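Local coordinates for protein MIP07328p (Drosophila melanogaster, PDB 6FKK) that probably acts as a chemorepellent axon guidance cue that binds semaphorin receptors, represented here by its extracellular sema and PSI domains, at residues N103-R108 with A168-G173; A67-C72 with D81-L86; R183-Q186 with K190-N193; H151-A156 with S164-D169. All blocks are in the same frame, centred on the assembly; numbering follows the deposited sequence.

In the fold
All four contacts lie in the sema domain, a beta-propeller, within its first two hundred residues. Along the chain contact 2 comes first, joining helix 66-74 to the lead-in of strand 86-91. Contact 1 then links the loop before strand 108-112 with the loop before strand 175-178. Contact 4, in hairpin 154-165, shares Ala168 and Asp169 with it, and both meet the same N-linked sugar. Contact 3 closes the loop before strand 196-203. Centres of contacts 1 and 2 are 10 Å apart, those of 1 and 4 11 Å, and contacts 2 and 3 stand 28 Å apart. Contacts 1 and 2 thus brace connections at the propeller's sheets, contact 4 lies within one sheet, and contact 3 shapes a single loop.

Contact 1 (N103-R108 with A168-G173). With NAG (2-acetamido-2-deoxy-beta-D-glucopyranose), chain E.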
# COMPACT_ATOMS: atom_id res chain seq x y z
N ASN A 103 19.85 -9.92 7.86
CA ASN A 103 21.01 -10.64 8.37
C ASN A 103 22.31 -9.89 8.08
O ASN A 103 23.24 -10.42 7.48
CB ASN A 103 21.06 -12.07 7.82
CG ASN A 103 22.19 -12.90 8.42
OD1 ASN A 103 22.60 -12.68 9.56
ND2 ASN A 103 22.71 -13.84 7.64
N SER A 104 22.35 -8.62 8.50
CA SER A 104 23.54 -7.79 8.38
C SER A 104 24.05 -7.75 6.95
O SER A 104 25.21 -8.05 6.66
CB SER A 104 24.63 -8.26 9.34
OG SER A 104 24.14 -8.34 10.67
N TYR A 105 23.16 -7.38 6.03
CA TYR A 105 23.46 -7.31 4.60
C TYR A 105 23.95 -8.66 4.06
O TYR A 105 24.80 -8.71 3.16
CB TYR A 105 24.47 -6.20 4.29
CG TYR A 105 23.89 -4.81 4.45
CD1 TYR A 105 23.62 -4.28 5.70
CD2 TYR A 105 23.61 -4.02 3.33
CE1 TYR A 105 23.09 -3.01 5.85
CE2 TYR A 105 23.09 -2.75 3.47
CZ TYR A 105 22.83 -2.25 4.73
OH TYR A 105 22.30 -0.98 4.87
N LYS A 106 23.43 -9.75 4.62
CA LYS A 106 23.68 -11.10 4.12
C LYS A 106 22.36 -11.85 4.17
O LYS A 106 22.17 -12.77 4.97
CB LYS A 106 24.76 -11.80 4.95
CG LYS A 106 25.25 -13.12 4.38
CD LYS A 106 26.26 -13.77 5.32
CE LYS A 106 26.82 -15.06 4.73
NZ LYS A 106 25.78 -16.10 4.55
N PRO A 107 21.40 -11.47 3.32
CA PRO A 107 20.02 -11.96 3.49
C PRO A 107 19.91 -13.46 3.32
O PRO A 107 20.52 -14.06 2.42
CB PRO A 107 19.25 -11.20 2.40
CG PRO A 107 20.27 -10.84 1.38
CD PRO A 107 21.53 -10.58 2.15
N ARG A 108 19.12 -14.08 4.19
CA ARG A 108 18.88 -15.52 4.18
C ARG A 108 17.39 -15.77 4.38
O ARG A 108 16.65 -14.91 4.87
CB ARG A 108 19.68 -16.23 5.28
CG ARG A 108 21.16 -15.87 5.33
CD ARG A 108 21.96 -16.61 4.27
NE ARG A 108 22.04 -18.04 4.57
CZ ARG A 108 22.80 -18.90 3.90
NH1 ARG A 108 23.56 -18.47 2.89
NH2 ARG A 108 22.82 -20.18 4.23
N ALA A 168 19.38 -6.88 -5.73
CA ALA A 168 20.16 -8.11 -5.71
C ALA A 168 21.59 -7.90 -5.23
O ALA A 168 22.27 -8.89 -4.92
CB ALA A 168 20.19 -8.75 -7.11
N ASP A 169 22.06 -6.66 -5.16
CA ASP A 169 23.44 -6.37 -4.81
C ASP A 169 23.53 -5.67 -3.46
O ASP A 169 22.54 -5.14 -2.94
CB ASP A 169 24.11 -5.51 -5.89
CG ASP A 169 23.54 -4.10 -5.96
OD1 ASP A 169 22.31 -3.95 -5.81
OD2 ASP A 169 24.33 -3.15 -6.16
N PHE A 170 24.74 -5.67 -2.91
CA PHE A 170 24.98 -5.07 -1.60
C PHE A 170 24.96 -3.54 -1.67
O PHE A 170 24.61 -2.89 -0.68
CB PHE A 170 26.31 -5.58 -1.04
CG PHE A 170 26.86 -4.76 0.09
CD1 PHE A 170 26.41 -4.96 1.38
CD2 PHE A 170 27.84 -3.81 -0.14
CE1 PHE A 170 26.92 -4.22 2.43
CE2 PHE A 170 28.35 -3.06 0.90
CZ PHE A 170 27.89 -3.26 2.19
N SER A 171 25.32 -2.97 -2.81
CA SER A 171 25.39 -1.52 -2.94
C SER A 171 24.02 -0.88 -3.16
O SER A 171 23.88 0.33 -2.95
CB SER A 171 26.32 -1.14 -4.10
OG SER A 171 27.57 -1.78 -3.98
N GLY A 172 23.03 -1.66 -3.57
CA GLY A 172 21.72 -1.11 -3.86
C GLY A 172 21.56 -0.55 -5.26
O GLY A 172 20.76 0.36 -5.46
N GLY A 173 22.30 -1.08 -6.23
CA GLY A 173 22.24 -0.55 -7.58
C GLY A 173 21.77 -1.55 -8.61
O GLY A 173 21.95 -1.34 -9.82
C1 NAG E . 15.86 0.64 -2.45
C2 NAG E . 17.24 1.22 -2.05
C3 NAG E . 17.84 2.05 -3.19
C4 NAG E . 17.83 1.26 -4.50
C5 NAG E . 16.42 0.79 -4.79
C6 NAG E . 16.32 -0.03 -6.05
C7 NAG E . 16.46 3.17 -0.74
C8 NAG E . 16.49 3.83 0.60
N2 NAG E . 17.14 2.02 -0.84
O3 NAG E . 19.18 2.40 -2.85
O4 NAG E . 18.30 2.08 -5.56
O5 NAG E . 15.96 -0.04 -3.71
O6 NAG E . 17.21 0.44 -7.06
O7 NAG E . 15.84 3.65 -1.68
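Phe170 and Tyr105 are the two residues through which these loops touch. At the start of 168-173 the carbonyl of Ala168 is fixed by Gln142. The Asp169 carboxylate then reaches forward along the loop, its OD2 taking the N-H of Gly173 at 2.9 Å through the syn lone pair. Phe170 follows with CG anti to its backbone N (chi1 164°), which carries the ring out to the other loop. There Phe170 CE1 lies 3.4 Å from Tyr105 CD2, while Tyr105 CB sits at the edge of the Phe170 ring, in its plane. The two rings are oblique, their planes 66° apart. Replacing Tyr105 by an alanine is likely to open a gap beside CD1 and CE1 of Phe170 and leave the ring, which also touches Lys75, less restrained on that side. Further along, Gly172 has a positive phi (85°) that suits glycine, and its carbonyl O accepts a hydrogen bond from O4 of the sugar at 3.0 Å. Across the way, Asn103 ND2 steadies the partner loop by donating to Lys106 O. Loop against loop, this is a join between neighbouring blade sheets of the sema beta-propeller.

Contact 2 (A67-C72 with D81-L86); sequences ADRELC and DCHNYL
The covalent link comes first: Cys72, on the helix, and Cys82 are joined SG to SG at 2.0 Å, with a left-handed twist about the bridge (chi3 -86°). Cys72 turns its SG anti to the backbone N (chi1 170°), away from the helix and out to the loop, while Cys82 answers with its SG beside its own backbone N. Cys82 is also the centre of an inverse gamma turn, so the bridge is planted on a sharp bend of the chain. Helix 66-74 sits in the connection between two four-stranded sheets of the sema beta-propeller, after strand 56-61 and before strand 86-91, and the disulfide pins it to the run of chain that enters the second sheet.

Polar contact is thinner. Arg69 NE gives a weak hydrogen bond to Cys82 O at 3.2 Å, and the acceptor is approached obliquely to the guanidinium. On the way there, Arg69 CG packs against Cys82 CB at 3.8 Å.

Beyond the bend in its chain, Arg69 lies alongside His83, both pointing the same way. Its NH2 stands over one face of the imidazole, 3.2 Å from His83 CE1, with the two planes 49° apart. The ring is held in place by carboxylates, Glu79 at NE2 and Asp44 at ND1, and these would probably favour a protonated histidine despite the arginine above it.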
# COMPACT_ATOMS: atom_id res chain seq x y z
N ALA A 67 30.39 -13.51 13.03
CA ALA A 67 31.07 -13.53 11.74
C ALA A 67 30.30 -12.70 10.72
O ALA A 67 30.90 -11.98 9.92
CB ALA A 67 31.24 -14.97 11.25
N ASP A 68 28.97 -12.79 10.73
CA ASP A 68 28.16 -12.03 9.78
C ASP A 68 28.19 -10.54 10.10
O ASP A 68 28.27 -9.71 9.19
CB ASP A 68 26.72 -12.55 9.77
CG ASP A 68 26.57 -13.85 9.01
OD1 ASP A 68 27.56 -14.30 8.39
OD2 ASP A 68 25.46 -14.42 9.03
N ARG A 69 28.11 -10.18 11.38
CA ARG A 69 28.12 -8.77 11.74
C ARG A 69 29.49 -8.14 11.51
O ARG A 69 29.58 -6.99 11.08
CB ARG A 69 27.69 -8.59 13.20
CG ARG A 69 27.83 -7.16 13.71
CD ARG A 69 27.37 -7.05 15.15
NE ARG A 69 25.95 -7.39 15.28
CZ ARG A 69 25.32 -7.49 16.44
NH1 ARG A 69 25.97 -7.28 17.57
NH2 ARG A 69 24.03 -7.81 16.46
N GLU A 70 30.56 -8.89 11.80
CA GLU A 70 31.91 -8.37 11.56
C GLU A 70 32.12 -8.04 10.09
O GLU A 70 32.53 -6.93 9.75
CB GLU A 70 32.95 -9.37 12.05
CG GLU A 70 33.20 -9.34 13.55
CD GLU A 70 33.98 -10.54 14.03
OE1 GLU A 70 34.41 -11.36 13.19
OE2 GLU A 70 34.17 -10.67 15.26
N LEU A 71 31.83 -9.00 9.20
CA LEU A 71 31.97 -8.73 7.77
C LEU A 71 31.03 -7.61 7.33
O LEU A 71 31.38 -6.84 6.43
CB LEU A 71 31.73 -10.00 6.96
CG LEU A 71 30.39 -10.75 6.99
CD1 LEU A 71 29.36 -10.17 6.02
CD2 LEU A 71 30.62 -12.23 6.71
N CYS A 72 29.86 -7.50 7.96
CA CYS A 72 28.97 -6.38 7.66
C CYS A 72 29.61 -5.05 8.05
O CYS A 72 29.61 -4.10 7.26
CB CYS A 72 27.64 -6.57 8.39
SG CYS A 72 26.54 -5.12 8.35
N ASP A 81 22.82 -0.94 11.15
CA ASP A 81 22.58 -1.67 9.92
C ASP A 81 22.97 -3.14 10.05
O ASP A 81 22.33 -4.00 9.43
CB ASP A 81 23.35 -1.03 8.76
CG ASP A 81 22.59 0.11 8.12
OD1 ASP A 81 21.34 0.08 8.11
OD2 ASP A 81 23.25 1.05 7.62
N CYS A 82 24.00 -3.45 10.84
CA CYS A 82 24.50 -4.82 10.98
C CYS A 82 23.69 -5.57 12.02
O CYS A 82 24.16 -5.94 13.10
CB CYS A 82 25.99 -4.80 11.31
SG CYS A 82 27.02 -4.07 10.02
N HIS A 83 22.42 -5.81 11.67
CA HIS A 83 21.51 -6.64 12.45
C HIS A 83 20.69 -7.48 11.48
O HIS A 83 20.89 -7.43 10.26
CB HIS A 83 20.61 -5.79 13.35
CG HIS A 83 21.25 -5.39 14.65
ND1 HIS A 83 21.16 -6.16 15.79
CD2 HIS A 83 21.99 -4.31 14.98
CE1 HIS A 83 21.82 -5.56 16.77
NE2 HIS A 83 22.33 -4.44 16.31
N ASN A 84 19.77 -8.26 12.02
CA ASN A 84 18.92 -9.14 11.22
C ASN A 84 17.48 -8.64 11.34
O ASN A 84 16.73 -9.05 12.22
CB ASN A 84 19.04 -10.59 11.68
CG ASN A 84 18.28 -11.54 10.78
OD1 ASN A 84 18.04 -11.26 9.61
ND2 ASN A 84 17.88 -12.68 11.34
N TYR A 85 17.10 -7.75 10.43
CA TYR A 85 15.74 -7.23 10.37
C TYR A 85 14.89 -8.19 9.55
O TYR A 85 15.11 -8.34 8.34
CB TYR A 85 15.72 -5.82 9.77
CG TYR A 85 16.48 -4.80 10.58
CD1 TYR A 85 17.85 -4.60 10.39
CD2 TYR A 85 15.84 -4.03 11.55
CE1 TYR A 85 18.55 -3.67 11.13
CE2 TYR A 85 16.54 -3.09 12.29
CZ TYR A 85 17.89 -2.92 12.08
OH TYR A 85 18.58 -1.99 12.82
N LEU A 86 13.93 -8.84 10.19
CA LEU A 86 13.05 -9.76 9.49
C LEU A 86 12.05 -8.99 8.65
O LEU A 86 11.41 -8.05 9.14
CB LEU A 86 12.33 -10.69 10.48
CG LEU A 86 13.16 -11.85 11.03
CD1 LEU A 86 14.10 -11.41 12.14
CD2 LEU A 86 12.25 -12.97 11.52

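Contact 3 (R183-Q186 with K190-N193); sequences RTEQ and KQLN
Gln191 brings OE1 up to the N-H of Glu185 and against Thr184 CB. Its OE1 takes the N-H of Glu185, N to OE1 2.7 Å, in a fairly straight bond (161° at the hydrogen), with the donor tilted from the carbonyl plane. The same oxygen lies 3.2 Å from Thr184 CB and close to CB and CG of Glu185. The side chain reaches this far because it runs extended beyond CG. Leu192 comes in beside it, its CD1 3.7 Å from Thr184 OG1 and the two side chains nearly perpendicular. That hydroxyl is bonded to Ile177 N on strand 175-178, while the carboxylate of Glu185 turns away to a salt bridge with Lys359. From the other direction Arg183 NE donates to Thr184 O at 2.8 Å, nearly in line with the C=O bond. Putting an alanine at Gln191 would probably leave the Glu185 N-H without its acceptor and open a gap beside Thr184. The chemistry is consistent with a connection between strands 175-178 and 196-203 of the sema domain shaped partly by side chains: one peptide group, Thr184 to Glu185, is held at its N-H by Gln191 and at its C=O by Arg183.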
# COMPACT_ATOMS: atom_id res chain seq x y z
N ARG A 183 13.81 -13.16 -13.64
CA ARG A 183 14.09 -11.81 -13.17
C ARG A 183 13.99 -10.81 -14.31
O ARG A 183 14.12 -11.16 -15.49
CB ARG A 183 15.48 -11.72 -12.53
CG ARG A 183 16.63 -11.91 -13.51
CD ARG A 183 17.92 -11.33 -12.96
NE ARG A 183 17.86 -9.88 -12.88
CZ ARG A 183 18.78 -9.12 -12.29
NH1 ARG A 183 19.83 -9.68 -11.71
NH2 ARG A 183 18.64 -7.80 -12.27
N THR A 184 13.76 -9.56 -13.94
CA THR A 184 13.81 -8.47 -14.90
C THR A 184 15.24 -8.26 -15.40
O THR A 184 16.21 -8.66 -14.76
CB THR A 184 13.27 -7.18 -14.28
OG1 THR A 184 13.94 -6.94 -13.03
CG2 THR A 184 11.78 -7.30 -14.03
N GLU A 185 15.35 -7.62 -16.56
CA GLU A 185 16.64 -7.47 -17.22
C GLU A 185 17.59 -6.64 -16.37
O GLU A 185 17.28 -5.51 -15.99
CB GLU A 185 16.46 -6.84 -18.60
CG GLU A 185 15.60 -7.66 -19.56
CD GLU A 185 16.24 -8.99 -19.95
OE1 GLU A 185 16.30 -9.90 -19.10
OE2 GLU A 185 16.67 -9.13 -21.11
N GLN A 186 18.76 -7.21 -16.08
CA GLN A 186 19.73 -6.55 -15.21
C GLN A 186 20.34 -5.35 -15.91
O GLN A 186 20.70 -5.41 -17.09
CB GLN A 186 20.82 -7.55 -14.81
CG GLN A 186 21.87 -6.98 -13.88
CD GLN A 186 22.99 -7.97 -13.61
OE1 GLN A 186 23.36 -8.76 -14.48
NE2 GLN A 186 23.54 -7.92 -12.41
N LYS A 190 14.91 0.58 -18.98
CA LYS A 190 13.58 0.64 -19.58
C LYS A 190 12.56 -0.10 -18.72
O LYS A 190 11.40 0.31 -18.62
CB LYS A 190 13.61 0.07 -21.00
CG LYS A 190 14.17 1.03 -22.03
CD LYS A 190 14.03 0.50 -23.45
CE LYS A 190 14.93 -0.70 -23.69
NZ LYS A 190 14.91 -1.13 -25.12
N GLN A 191 12.97 -1.20 -18.08
CA GLN A 191 12.07 -1.94 -17.21
C GLN A 191 12.02 -1.32 -15.82
O GLN A 191 10.93 -1.11 -15.26
CB GLN A 191 12.49 -3.41 -17.13
CG GLN A 191 12.21 -4.21 -18.39
CD GLN A 191 12.43 -5.70 -18.19
OE1 GLN A 191 13.23 -6.12 -17.35
NE2 GLN A 191 11.71 -6.51 -18.96
N LEU A 192 13.18 -1.02 -15.24
CA LEU A 192 13.25 -0.45 -13.90
C LEU A 192 14.36 0.59 -13.86
O LEU A 192 15.47 0.33 -14.33
CB LEU A 192 13.51 -1.54 -12.85
CG LEU A 192 12.38 -2.54 -12.61
CD1 LEU A 192 12.84 -3.69 -11.74
CD2 LEU A 192 11.19 -1.84 -11.99
N ASN A 193 14.05 1.76 -13.30
CA ASN A 193 14.98 2.89 -13.25
C ASN A 193 14.99 3.45 -11.83
O ASN A 193 14.22 4.36 -11.51
CB ASN A 193 14.58 3.96 -14.27
CG ASN A 193 15.70 4.95 -14.55
OD1 ASN A 193 16.62 5.11 -13.75
ND2 ASN A 193 15.62 5.61 -15.70

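Contact 4 (H151-A156 with S164-D169); sequences HNSTYA and SATVAD. With NAG (2-acetamido-2-deoxy-beta-D-glucopyranose), chain E.
Ser153 points its CB at the segment 164-169, 3.1 Å from Ala165 O and 3.6 Å from Thr166 CB, so its methylene rather than its hydroxyl makes the approach. One residue on, the side chains of Thr154 and Ala165 stand together on one face of the sheet, Thr154 CG2 4.5 Å from Ala165 CB, and both rest on Phe197 of strand 196-203. Tyr155 and Ser164 occupy the other face. Tyr155 CB lies near Ser164 CA, but the ring leads off to where its OH bonds Tyr89 O, while Ser164 OG turns to Gly143 O.

The backbones form an antiparallel beta hairpin, strands 154-158 and 161-165, within a blade sheet of the sema propeller. Thr154 and Ala165 are a hydrogen-bonded pair, with Thr154 N to Ala165 O at 3.3 Å and Ala165 N to Thr154 O at 3.1 Å. Tyr155 and Ser164 are a non-hydrogen-bonded one. At Thr166 the chain turns a corner.

Just ahead of the hairpin, Asn152 carries an N-linked sugar, its ND2 bonded to NAG C1 at 1.4 Å, in an Asn-Ser-Thr sequon that ends at Thr154. With CG between backbone N and carbonyl carbon (chi1 64°), the amide swings toward the other segment, where Val167 CG1 touches NAG C6 at 3.5 Å.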
# COMPACT_ATOMS: atom_id res chain seq x y z
N HIS A 151 12.49 0.68 3.88
CA HIS A 151 11.20 0.23 3.34
C HIS A 151 11.06 0.64 1.87
O HIS A 151 10.15 1.37 1.47
CB HIS A 151 10.06 0.78 4.18
CG HIS A 151 10.19 0.49 5.64
ND1 HIS A 151 9.90 -0.74 6.19
CD2 HIS A 151 10.56 1.28 6.68
CE1 HIS A 151 10.10 -0.70 7.49
NE2 HIS A 151 10.50 0.51 7.82
N ASN A 152 12.00 0.16 1.05
CA ASN A 152 12.01 0.40 -0.38
C ASN A 152 11.54 -0.79 -1.19
O ASN A 152 11.37 -0.67 -2.41
CB ASN A 152 13.42 0.80 -0.85
CG ASN A 152 14.43 -0.32 -0.65
OD1 ASN A 152 14.23 -1.20 0.19
ND2 ASN A 152 15.51 -0.32 -1.43
N SER A 153 11.31 -1.94 -0.56
CA SER A 153 11.06 -3.20 -1.25
C SER A 153 9.84 -3.90 -0.66
O SER A 153 9.50 -3.70 0.51
CB SER A 153 12.28 -4.12 -1.19
OG SER A 153 12.62 -4.43 0.15
N THR A 154 9.20 -4.72 -1.49
CA THR A 154 7.97 -5.42 -1.11
C THR A 154 8.00 -6.83 -1.69
O THR A 154 8.94 -7.22 -2.40
CB THR A 154 6.73 -4.66 -1.58
OG1 THR A 154 5.56 -5.24 -0.99
CG2 THR A 154 6.61 -4.73 -3.10
N TYR A 155 6.97 -7.61 -1.38
CA TYR A 155 6.88 -8.99 -1.85
C TYR A 155 5.42 -9.42 -1.84
O TYR A 155 4.54 -8.71 -1.34
CB TYR A 155 7.73 -9.93 -0.99
CG TYR A 155 7.16 -10.18 0.39
CD1 TYR A 155 7.39 -9.28 1.42
CD2 TYR A 155 6.40 -11.31 0.66
CE1 TYR A 155 6.87 -9.50 2.69
CE2 TYR A 155 5.88 -11.54 1.92
CZ TYR A 155 6.12 -10.63 2.93
OH TYR A 155 5.60 -10.86 4.18
N ALA A 156 5.18 -10.62 -2.37
CA ALA A 156 3.85 -11.20 -2.39
C ALA A 156 3.97 -12.70 -2.65
O ALA A 156 4.62 -13.11 -3.61
CB ALA A 156 2.97 -10.55 -3.46
N SER A 164 9.24 -11.42 -5.34
CA SER A 164 9.99 -10.41 -4.62
C SER A 164 10.39 -9.27 -5.54
O SER A 164 10.71 -9.49 -6.71
CB SER A 164 11.23 -11.02 -3.97
OG SER A 164 11.96 -10.05 -3.24
N ALA A 165 10.39 -8.05 -4.99
CA ALA A 165 10.86 -6.86 -5.69
C ALA A 165 11.82 -6.13 -4.75
O ALA A 165 11.38 -5.53 -3.77
CB ALA A 165 9.71 -5.95 -6.10
N THR A 166 13.11 -6.18 -5.05
CA THR A 166 14.11 -5.61 -4.15
C THR A 166 15.38 -5.34 -4.95
O THR A 166 15.33 -5.12 -6.16
CB THR A 166 14.32 -6.56 -2.95
OG1 THR A 166 15.39 -6.08 -2.13
CG2 THR A 166 14.62 -7.97 -3.43
N VAL A 167 16.52 -5.34 -4.26
CA VAL A 167 17.83 -5.23 -4.90
C VAL A 167 18.55 -6.56 -4.74
O VAL A 167 18.37 -7.28 -3.75
CB VAL A 167 18.67 -4.09 -4.31
CG1 VAL A 167 18.21 -2.76 -4.85
CG2 VAL A 167 18.59 -4.11 -2.79
N ALA A 168 19.38 -6.88 -5.73
CA ALA A 168 20.16 -8.11 -5.71
C ALA A 168 21.59 -7.90 -5.23
O ALA A 168 22.27 -8.89 -4.92
CB ALA A 168 20.19 -8.75 -7.11
N ASP A 169 22.06 -6.66 -5.16
CA ASP A 169 23.44 -6.37 -4.81
C ASP A 169 23.53 -5.67 -3.46
O ASP A 169 22.54 -5.14 -2.94
CB ASP A 169 24.11 -5.51 -5.89
CG ASP A 169 23.54 -4.10 -5.96
OD1 ASP A 169 22.31 -3.95 -5.81
OD2 ASP A 169 24.33 -3.15 -6.16
C1 NAG E . 15.86 0.64 -2.45
C2 NAG E . 17.24 1.22 -2.05
C3 NAG E . 17.84 2.05 -3.19
C4 NAG E . 17.83 1.26 -4.50
C5 NAG E . 16.42 0.79 -4.79
C6 NAG E . 16.32 -0.03 -6.05
C7 NAG E . 16.46 3.17 -0.74
C8 NAG E . 16.49 3.83 0.60
N2 NAG E . 17.14 2.02 -0.84
O3 NAG E . 19.18 2.40 -2.85
O4 NAG E . 18.30 2.08 -5.56
O5 NAG E . 15.96 -0.04 -3.71
O6 NAG E . 17.21 0.44 -7.06
O7 NAG E . 15.84 3.65 -1.68